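Local coordinates for hydrolase family protein (Deinococcus radiodurans R1, PDB 3CNH) that probably acts as a phosphatase of the haloacid dehalogenase-like superfamily, at residues Leu7-Gly12 with Val162-Arg167; Arg103-Asn108 with Ala130-Ser135. One frame throughout, in Å; residues are numbered along the deposited sequence. Where two conformers were deposited one is given.

In the fold
Both contacts belong to the five-stranded parallel sheet of the haloacid dehalogenase-like (Rossmann-like) core, whose strands run across it in the order 131-133, 103-108, 6-9, 161-165, 180-183. Contact 1 pairs strands 6-9 and 161-165; contact 2 pairs strands 103-108 and 131-133 and is nested along the chain inside the loop that contact 1 closes. Their centres lie about 9 Å apart, and strands 6-9 and 103-108 join them directly, with probable backbone hydrogen bonds linking L7 and W9 to Y105. Just beyond the C-terminal ends of strands 6-9 and 161-165, D10, G12 and D166 gather round the sodium ion, and N108, ending strand 103-108, lies close to the phosphate, consistent with a phosphatase active site.

Contact 1 (Leu7-Gly12 with Val162-Arg167); sequences LFWDIG and VMVDDR. With NA (sodium ion), chain C; PO4 (phosphate ion), chain D.
The indole of W9 has V164 CB over one face, 4.1 Å from the ring plane and offset toward the rim, and V164 CG1 touches CE3 at 4.0 Å, the two side chains pointing the same way. On the opposite face of the sheet, the F8 ring meets V162 O near its plane at the edge, while F8 CB packs on M163 SE at 3.8 Å. At the C-terminal ends of the strands the carboxylates of D10 and D165 stack, their planes 2° apart, and D165 CG is 3.3 Å from D10 OD2. K141 forms salt bridges with both acids. Water 1 sits in plane at the edge of the R167 guanidinium, accepting from NE and donating to D165 OD1. The same oxygen takes R167 N through its anti lone pair at 2.8 Å, an Asx turn leading into helix 168-176.

Before this polar end, the strands pair in parallel through F8 N to V162 O, V164 N to F8 O and D10 N to V164 O. With CG anti to its backbone N (chi1 178°), D10 sets its carboxylate carbon against D165; D10 OD2 and D166 OD1 then approach to 3.0 Å because both bind the sodium, whose other ligands are G12 O, phosphate O2 and two waters. This is the metal-binding centre of the haloacid dehalogenase fold, where relatives usually hold magnesium. G12 N also donates to phosphate O3 at 2.8 Å.

Helix 187-196 packs on the L7, W9, V162 and V164 face, helix 144-154 on F8 and M163, and strand 103-108 flanks strand 6-9.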
# COMPACT_ATOMS: atom_id res chain seq x y z
N LEU A 7 12.47 -7.94 -5.06
CA LEU A 7 11.94 -7.29 -3.83
C LEU A 7 10.51 -6.85 -4.08
O LEU A 7 10.16 -6.33 -5.15
CB LEU A 7 12.77 -6.08 -3.38
CG LEU A 7 14.19 -6.32 -2.88
CD1 LEU A 7 15.05 -6.43 -4.07
CD2 LEU A 7 14.59 -5.13 -1.99
N PHE A 8 9.68 -7.12 -3.08
CA PHE A 8 8.28 -6.74 -3.06
C PHE A 8 8.10 -5.72 -1.94
O PHE A 8 8.47 -5.96 -0.79
CB PHE A 8 7.41 -7.97 -2.78
CG PHE A 8 7.41 -8.98 -3.90
CD1 PHE A 8 8.44 -9.90 -4.02
CD2 PHE A 8 6.38 -9.02 -4.82
CE1 PHE A 8 8.45 -10.83 -5.06
CE2 PHE A 8 6.41 -9.93 -5.86
CZ PHE A 8 7.42 -10.83 -5.97
N TRP A 9 7.50 -4.60 -2.32
CA TRP A 9 7.36 -3.46 -1.42
C TRP A 9 5.93 -3.06 -1.12
O TRP A 9 5.10 -2.84 -1.98
CB TRP A 9 8.03 -2.20 -2.01
CG TRP A 9 9.51 -2.22 -2.13
CD1 TRP A 9 10.26 -2.86 -3.09
CD2 TRP A 9 10.45 -1.58 -1.26
NE1 TRP A 9 11.60 -2.68 -2.85
CE2 TRP A 9 11.75 -1.89 -1.74
CE3 TRP A 9 10.33 -0.80 -0.11
CZ2 TRP A 9 12.90 -1.41 -1.12
CZ3 TRP A 9 11.46 -0.32 0.48
CH2 TRP A 9 12.73 -0.65 -0.01
N ASP A 10 5.69 -2.98 0.16
CA ASP A 10 4.50 -2.33 0.72
C ASP A 10 4.71 -0.85 0.35
O ASP A 10 5.87 -0.37 0.22
CB ASP A 10 4.56 -2.57 2.23
CG ASP A 10 3.48 -1.97 3.01
OD1 ASP A 10 2.38 -1.81 2.50
OD2 ASP A 10 3.77 -1.72 4.24
N ILE A 11 3.62 -0.12 0.15
CA ILE A 11 3.73 1.32 -0.15
C ILE A 11 3.42 2.14 1.10
O ILE A 11 4.26 2.83 1.65
CB ILE A 11 2.92 1.74 -1.34
CG1 ILE A 11 3.37 0.94 -2.58
CG2 ILE A 11 3.06 3.26 -1.61
CD1 ILE A 11 2.62 1.26 -3.87
N GLY A 12 2.20 2.02 1.58
CA GLY A 12 1.78 2.77 2.79
C GLY A 12 2.55 2.38 4.04
O GLY A 12 2.58 1.21 4.41
N VAL A 162 12.15 -11.14 -1.36
CA VAL A 162 12.05 -10.45 -0.06
C VAL A 162 10.88 -9.49 -0.08
O VAL A 162 10.76 -8.69 -0.99
CB VAL A 162 13.31 -9.63 0.29
CG1 VAL A 162 13.21 -9.08 1.72
CG2 VAL A 162 14.58 -10.48 0.14
N MSE A 163 10.04 -9.61 0.94
CA MSE A 163 8.92 -8.71 1.22
C MSE A 163 9.32 -7.68 2.28
O MSE A 163 9.91 -8.02 3.32
CB MSE A 163 7.72 -9.49 1.78
CG MSE A 163 6.53 -8.65 2.21
SE MSE A 163 5.62 -8.01 0.61
CE MSE A 163 4.60 -6.50 1.45
N VAL A 164 9.00 -6.42 1.98
CA VAL A 164 9.24 -5.30 2.88
C VAL A 164 7.88 -4.69 3.27
O VAL A 164 7.15 -4.20 2.41
CB VAL A 164 10.10 -4.21 2.23
CG1 VAL A 164 10.28 -3.04 3.19
CG2 VAL A 164 11.50 -4.78 1.74
N ASP A 165 7.58 -4.73 4.55
CA ASP A 165 6.25 -4.23 5.06
C ASP A 165 6.46 -3.64 6.42
O ASP A 165 7.36 -4.03 7.13
CB ASP A 165 5.25 -5.38 5.12
CG ASP A 165 3.79 -4.90 5.14
OD1 ASP A 165 3.30 -4.42 6.22
OD2 ASP A 165 3.12 -5.09 4.10
N ASP A 166 5.59 -2.72 6.83
CA ASP A 166 5.76 -2.13 8.17
C ASP A 166 5.04 -2.88 9.25
O ASP A 166 5.25 -2.61 10.42
CB ASP A 166 5.42 -0.64 8.27
CG ASP A 166 4.01 -0.32 7.96
OD1 ASP A 166 3.40 -1.02 7.14
OD2 ASP A 166 3.53 0.70 8.48
N ARG A 167 4.18 -3.81 8.84
CA ARG A 167 3.39 -4.59 9.80
C ARG A 167 3.95 -6.01 9.97
O ARG A 167 4.06 -6.76 9.01
CB ARG A 167 1.92 -4.67 9.35
CG ARG A 167 1.28 -3.31 9.17
CD ARG A 167 -0.19 -3.41 8.75
NE ARG A 167 -0.70 -2.17 8.15
CZ ARG A 167 -1.54 -1.35 8.76
NH1 ARG A 167 -2.00 -1.65 9.96
NH2 ARG A 167 -1.95 -0.25 8.15
NA NA C . 1.92 -0.75 5.38
P PO4 D . -0.29 -0.73 1.91
O1 PO4 D . -0.42 -2.17 1.69
O2 PO4 D . 0.40 -0.48 3.26
O3 PO4 D . 0.30 0.08 0.75
O4 PO4 D . -1.65 -0.07 2.16
O HOH W 1 1.07 -2.77 5.89
O HOH W 2 0.61 0.66 6.71

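Contact 2 (Arg103-Asn108 with Ala130-Ser135); sequences RMYSLN and AFFTSS
N108 OD1 is gripped by two hydroxyls, S106 OG and T133 OG1, each donating to it at 2.8 Å from opposite faces of the amide plane. The S106 donor stands 40° out of that plane, whereas the T133 donor is tilted by only 21°. This clasp ties together the parallel strands of the beta-alpha-beta unit made by strand 103-108, helix 112-122 and strand 131-133. N108 CG lies between the backbone N and carbonyl carbon (chi1 71°), and N115 of the connecting helix accepts from ND2, which fixes the rotation of the amide close to the bound phosphate. An alanine at N108 would probably leave the S106 and T133 hydroxyls without their shared acceptor and N115 OD1 without its amide donor.

Behind the clasp, S106 N bonds A130 O, F132 N bonds S106 O and N108 N bonds F132 O. S106 OG also presses against F131, 3.4 Å from CD2. On the opposite face of the sheet, Y105 and F132 lie side by side with near-parallel rings displaced until little of one faces the other, their centroids 5.5 Å apart. Y105 CB instead meets F132 CE2 at 3.6 Å, and helix 144-154 packs on both residues. A130 CB sits in plane at the edge of the Y105 ring. Where helix 134-137 begins, S134 N donates to N108 O at 2.9 Å.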
# COMPACT_ATOMS: atom_id res chain seq x y z
N ARG A 103 15.24 -6.01 -9.54
CA ARG A 103 13.85 -6.01 -9.97
C ARG A 103 13.00 -5.91 -8.72
O ARG A 103 13.14 -6.68 -7.77
CB ARG A 103 13.49 -7.30 -10.70
CG ARG A 103 14.15 -7.44 -12.07
CD ARG A 103 13.71 -8.72 -12.71
NE ARG A 103 14.32 -8.86 -14.03
CZ ARG A 103 14.06 -9.89 -14.83
NH1 ARG A 103 13.21 -10.82 -14.44
NH2 ARG A 103 14.63 -9.97 -16.01
N MSE A 104 12.10 -4.95 -8.74
CA MSE A 104 11.25 -4.67 -7.60
C MSE A 104 9.82 -4.41 -8.03
O MSE A 104 9.55 -3.88 -9.10
CB MSE A 104 11.83 -3.50 -6.80
CG MSE A 104 13.32 -3.62 -6.59
SE MSE A 104 14.06 -2.43 -5.24
CE MSE A 104 13.05 -0.85 -5.76
N TYR A 105 8.91 -4.75 -7.13
CA TYR A 105 7.47 -4.69 -7.40
C TYR A 105 6.74 -4.25 -6.15
O TYR A 105 7.26 -4.41 -5.05
CB TYR A 105 6.97 -6.11 -7.76
CG TYR A 105 7.78 -6.83 -8.81
CD1 TYR A 105 8.90 -7.55 -8.48
CD2 TYR A 105 7.43 -6.76 -10.15
CE1 TYR A 105 9.68 -8.17 -9.47
CE2 TYR A 105 8.16 -7.39 -11.13
CZ TYR A 105 9.29 -8.11 -10.79
OH TYR A 105 10.06 -8.73 -11.78
N SER A 106 5.57 -3.65 -6.31
CA SER A 106 4.74 -3.38 -5.12
C SER A 106 3.93 -4.61 -4.83
O SER A 106 3.56 -5.39 -5.72
CB SER A 106 3.80 -2.16 -5.23
OG SER A 106 2.59 -2.48 -5.89
N LEU A 107 3.59 -4.73 -3.56
CA LEU A 107 2.62 -5.73 -3.09
C LEU A 107 1.89 -5.01 -1.96
O LEU A 107 2.42 -4.86 -0.86
CB LEU A 107 3.29 -7.03 -2.63
CG LEU A 107 2.31 -8.16 -2.35
CD1 LEU A 107 1.66 -8.66 -3.66
CD2 LEU A 107 2.93 -9.36 -1.62
N ASN A 108 0.74 -4.44 -2.29
CA ASN A 108 0.12 -3.46 -1.41
C ASN A 108 -1.36 -3.41 -1.51
O ASN A 108 -1.95 -3.87 -2.50
CB ASN A 108 0.66 -2.05 -1.74
CG ASN A 108 0.15 -1.50 -3.08
OD1 ASN A 108 0.39 -2.08 -4.14
ND2 ASN A 108 -0.55 -0.36 -3.02
N ALA A 130 6.10 -3.35 -11.50
CA ALA A 130 4.68 -3.69 -11.54
C ALA A 130 4.12 -3.48 -10.17
O ALA A 130 4.85 -3.47 -9.18
CB ALA A 130 4.41 -5.09 -12.05
N PHE A 131 2.82 -3.33 -10.13
CA PHE A 131 2.12 -2.99 -8.91
C PHE A 131 1.06 -4.04 -8.61
O PHE A 131 -0.02 -4.00 -9.17
CB PHE A 131 1.49 -1.60 -9.03
CG PHE A 131 2.51 -0.49 -9.09
CD1 PHE A 131 3.14 -0.18 -10.27
CD2 PHE A 131 2.87 0.18 -7.93
CE1 PHE A 131 4.11 0.81 -10.31
CE2 PHE A 131 3.83 1.17 -7.93
CZ PHE A 131 4.49 1.47 -9.13
N PHE A 132 1.42 -4.96 -7.73
CA PHE A 132 0.53 -6.07 -7.35
C PHE A 132 -0.33 -5.57 -6.20
O PHE A 132 -0.09 -5.82 -5.03
CB PHE A 132 1.34 -7.32 -7.01
CG PHE A 132 2.28 -7.73 -8.11
CD1 PHE A 132 1.88 -7.74 -9.42
CD2 PHE A 132 3.57 -8.12 -7.81
CE1 PHE A 132 2.77 -8.11 -10.45
CE2 PHE A 132 4.46 -8.52 -8.84
CZ PHE A 132 4.07 -8.48 -10.15
N THR A 133 -1.33 -4.82 -6.62
CA THR A 133 -2.20 -4.07 -5.72
C THR A 133 -3.54 -4.76 -5.53
O THR A 133 -4.13 -5.31 -6.47
CB THR A 133 -2.41 -2.67 -6.25
OG1 THR A 133 -1.14 -2.03 -6.49
CG2 THR A 133 -3.27 -1.84 -5.26
N SER A 134 -4.04 -4.68 -4.30
CA SER A 134 -5.29 -5.37 -3.95
C SER A 134 -6.46 -5.08 -4.87
O SER A 134 -7.25 -5.96 -5.18
CB SER A 134 -5.72 -5.03 -2.51
OG SER A 134 -5.84 -3.62 -2.34
N SER A 135 -6.57 -3.83 -5.25
CA SER A 135 -7.72 -3.35 -6.06
C SER A 135 -7.65 -3.84 -7.50
O SER A 135 -8.64 -3.86 -8.21
CB SER A 135 -7.88 -1.84 -5.96
OG SER A 135 -6.68 -1.17 -6.32